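Local coordinates for gamma-glutamyl-gamma-aminobutyraldehyde dehydrogenase (Burkholderia cenocepacia, PDB 4LIH), which probably oxidises aldehydes, such as gamma-glutamyl-gamma-aminobutyraldehyde, to carboxylic acids with NAD(P)+ as the electron acceptor, at residues 466-474 with 482-490. Sequence-based numbering, arbitrary orientation.
Sequences GGDMNFPFG and GRDKSLHAL
The guanidinium of Arg483 lies against the backbone of Gly474, whose C sits over one face, 3.6 Å from NH1 and displaced toward the rim. NH1 also donates to Gly482 O at 2.8 Å. That oxygen is in the guanidinium plane, but the donor stands above the carbonyl plane. The His488 and Pro472 side chains lie side by side and point the same way, with His488 CD2 4.1 Å from Pro472 CG. Pro472 CB also packs on Arg483 CB and Ser486 OG.

Phe473 and Asp484 form a single antiparallel bridge, a hydrogen-bonded pair. Asp484 N gives a 2.9 Å bond to Phe473 O, and the return bond from Phe473 N to Asp484 O is weak.

Lys485 reaches the 468-471 beta turn. Its chain bends at chi3 (-65°), and NZ donates to Asp468 O at 2.8 Å, from above the carbonyl plane. Met469 lies across its aliphatic part, with SD 3.6 Å from Lys485 CB. Asp468 OD1 braces the turn by accepting from Asn470 N, an Asx turn, and from Asn470 ND2.

Both segments belong to the long loop between strands 457-460 and 494-502. Gly474 lies next to Glu274, the predicted active-site residue, and Asp484 N also has a weak hydrogen bond to Glu274 OE1, which places the bridge beside the predicted active site. Arg483 forms a salt bridge with Glu495 of a second subunit, His488 NE2 hydrogen-bonds Glu149 of that subunit, and Asn470 ND2 hydrogen-bonds Asp144 O of a third. Helix 121-142 packs on Met469 through Trp138 and Phe139, while helix 178-191 supplies Lys185, in a salt bridge with Asp484, and Trp184, edge-to-face with the Phe473 ring.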
loop_
_atom_site.group_PDB
_atom_site.type_symbol
_atom_site.label_atom_id
_atom_site.label_comp_id
_atom_site.label_asym_id
_atom_site.label_seq_id
_atom_site.Cartn_x
_atom_site.Cartn_y
_atom_site.Cartn_z
ATOM N N GLY A 466 25.641 0.903 2.406
ATOM C CA GLY A 466 25.022 1.935 1.599
ATOM C C GLY A 466 24.326 3.029 2.373
ATOM O O GLY A 466 24.712 3.371 3.525
ATOM N N GLY A 467 23.310 3.596 1.737
ATOM C CA GLY A 467 22.600 4.737 2.314
ATOM C C GLY A 467 21.174 4.866 1.834
ATOM O O GLY A 467 20.624 5.975 1.849
ATOM N N ASP A 468 20.555 3.739 1.467
ATOM C CA ASP A 468 19.336 3.779 0.721
ATOM C C ASP A 468 18.217 4.379 1.572
ATOM O O ASP A 468 18.011 4.007 2.740
ATOM C CB ASP A 468 18.984 2.381 0.242
ATOM C CG ASP A 468 18.033 2.393 -0.921
ATOM O OD1 ASP A 468 16.834 2.676 -0.739
ATOM O OD2 ASP A 468 18.502 2.141 -2.031
ATOM N N MET A 469 17.500 5.317 0.977
ATOM C CA MET A 469 16.380 5.994 1.635
ATOM C C MET A 469 15.167 5.112 1.820
ATOM O O MET A 469 14.239 5.475 2.565
ATOM C CB MET A 469 16.046 7.295 0.783
ATOM C CG MET A 469 15.475 8.502 1.534
ATOM S SD MET A 469 16.371 8.939 3.036
ATOM C CE MET A 469 18.059 8.957 2.586
ATOM N N ASN A 470 15.105 3.950 1.187
ATOM C CA ASN A 470 13.968 3.033 1.425
ATOM C C ASN A 470 13.930 2.308 2.779
ATOM O O ASN A 470 12.918 1.657 3.129
ATOM C CB ASN A 470 13.861 2.015 0.298
ATOM C CG ASN A 470 13.299 2.630 -0.981
ATOM O OD1 ASN A 470 12.086 2.729 -1.146
ATOM N ND2 ASN A 470 14.170 2.912 -1.923
ATOM N N PHE A 471 15.005 2.400 3.563
ATOM C CA PHE A 471 15.074 1.575 4.769
ATOM C C PHE A 471 14.873 2.446 6.005
ATOM O O PHE A 471 15.804 3.134 6.386
ATOM C CB PHE A 471 16.448 0.880 4.820
ATOM C CG PHE A 471 16.679 -0.117 3.724
ATOM C CD1 PHE A 471 15.839 -1.187 3.557
ATOM C CD2 PHE A 471 17.745 0.057 2.827
ATOM C CE1 PHE A 471 16.073 -2.110 2.553
ATOM C CE2 PHE A 471 17.986 -0.863 1.839
ATOM C CZ PHE A 471 17.166 -1.968 1.706
ATOM N N PRO A 472 13.670 2.392 6.649
ATOM C CA PRO A 472 13.528 3.147 7.908
ATOM C C PRO A 472 14.604 2.734 8.900
ATOM O O PRO A 472 15.035 1.602 8.855
ATOM C CB PRO A 472 12.148 2.721 8.415
ATOM C CG PRO A 472 11.862 1.389 7.761
ATOM C CD PRO A 472 12.537 1.443 6.442
ATOM N N PHE A 473 15.003 3.673 9.752
ATOM C CA PHE A 473 16.200 3.634 10.555
ATOM C C PHE A 473 15.851 4.231 11.925
ATOM O O PHE A 473 15.331 5.331 12.011
ATOM C CB PHE A 473 17.277 4.467 9.841
ATOM C CG PHE A 473 18.523 4.646 10.614
ATOM C CD1 PHE A 473 18.547 5.464 11.722
ATOM C CD2 PHE A 473 19.639 3.927 10.279
ATOM C CE1 PHE A 473 19.699 5.605 12.466
ATOM C CE2 PHE A 473 20.817 4.059 11.025
ATOM C CZ PHE A 473 20.840 4.906 12.105
ATOM N N GLY A 474 16.095 3.485 12.992
ATOM C CA GLY A 474 15.768 3.985 14.326
ATOM C C GLY A 474 15.701 2.855 15.336
ATOM O O GLY A 474 15.967 1.731 15.023
ATOM N N GLY A 482 10.305 5.884 16.539
ATOM C CA GLY A 482 10.068 6.444 15.198
ATOM C C GLY A 482 11.260 6.090 14.337
ATOM O O GLY A 482 12.213 5.475 14.828
ATOM N N ARG A 483 11.171 6.462 13.054
ATOM C CA ARG A 483 12.158 6.145 12.089
ATOM C C ARG A 483 12.510 7.393 11.226
ATOM O O ARG A 483 11.665 8.192 10.828
ATOM C CB ARG A 483 11.671 5.003 11.213
ATOM C CG ARG A 483 11.259 3.728 11.960
ATOM C CD ARG A 483 12.519 3.088 12.444
ATOM N NE ARG A 483 12.362 1.819 13.111
ATOM C CZ ARG A 483 12.204 1.661 14.410
ATOM N NH1 ARG A 483 12.125 2.696 15.220
ATOM N NH2 ARG A 483 12.159 0.443 14.888
ATOM N N ASP A 484 13.774 7.488 10.876
ATOM C CA ASP A 484 14.277 8.311 9.809
ATOM C C ASP A 484 14.464 7.515 8.514
ATOM O O ASP A 484 14.529 6.264 8.542
ATOM C CB ASP A 484 15.591 8.970 10.261
ATOM C CG ASP A 484 15.399 10.124 11.287
ATOM O OD1 ASP A 484 14.282 10.579 11.617
ATOM O OD2 ASP A 484 16.452 10.607 11.797
ATOM N N LYS A 485 14.506 8.243 7.373
ATOM C CA LYS A 485 14.485 7.637 6.048
ATOM C C LYS A 485 13.147 6.884 5.784
ATOM O O LYS A 485 12.394 6.564 6.729
ATOM C CB LYS A 485 15.689 6.699 5.820
ATOM C CG LYS A 485 17.062 7.265 6.206
ATOM C CD LYS A 485 18.215 6.521 5.509
ATOM C CE LYS A 485 18.338 5.076 5.928
ATOM N NZ LYS A 485 19.405 4.412 5.159
ATOM N N SER A 486 12.868 6.625 4.513
ATOM C CA SER A 486 11.712 5.889 4.013
ATOM C C SER A 486 10.483 6.731 4.180
ATOM O O SER A 486 10.523 7.780 4.848
ATOM C CB SER A 486 11.505 4.566 4.758
ATOM O OG SER A 486 10.784 4.736 5.956
ATOM N N LEU A 487 9.396 6.268 3.587
ATOM C CA LEU A 487 8.120 6.985 3.663
ATOM C C LEU A 487 7.626 7.064 5.093
ATOM O O LEU A 487 6.918 7.996 5.438
ATOM C CB LEU A 487 7.046 6.350 2.789
ATOM C CG LEU A 487 7.350 6.409 1.292
ATOM C CD1 LEU A 487 6.270 5.582 0.601
ATOM C CD2 LEU A 487 7.339 7.822 0.803
ATOM N N HIS A 488 8.049 6.099 5.912
ATOM C CA HIS A 488 7.697 6.024 7.332
ATOM C C HIS A 488 8.227 7.221 8.111
ATOM O O HIS A 488 7.709 7.528 9.140
ATOM C CB HIS A 488 8.271 4.741 7.956
ATOM C CG HIS A 488 7.677 3.504 7.370
ATOM N ND1 HIS A 488 6.382 3.125 7.612
ATOM C CD2 HIS A 488 8.152 2.638 6.448
ATOM C CE1 HIS A 488 6.098 2.049 6.896
ATOM N NE2 HIS A 488 7.149 1.752 6.163
ATOM N N ALA A 489 9.246 7.884 7.594
ATOM C CA ALA A 489 9.761 9.128 8.215
ATOM C C ALA A 489 8.695 10.233 8.253
ATOM O O ALA A 489 8.664 11.050 9.178
ATOM C CB ALA A 489 11.018 9.598 7.498
ATOM N N LEU A 490 7.812 10.241 7.259
ATOM C CA LEU A 490 6.785 11.289 7.117
ATOM C C LEU A 490 5.705 11.236 8.205
ATOM O O LEU A 490 5.045 12.237 8.496
ATOM C CB LEU A 490 6.122 11.198 5.738
ATOM C CG LEU A 490 7.098 11.438 4.592
ATOM C CD1 LEU A 490 6.617 10.806 3.304
ATOM C CD2 LEU A 490 7.357 12.926 4.405
#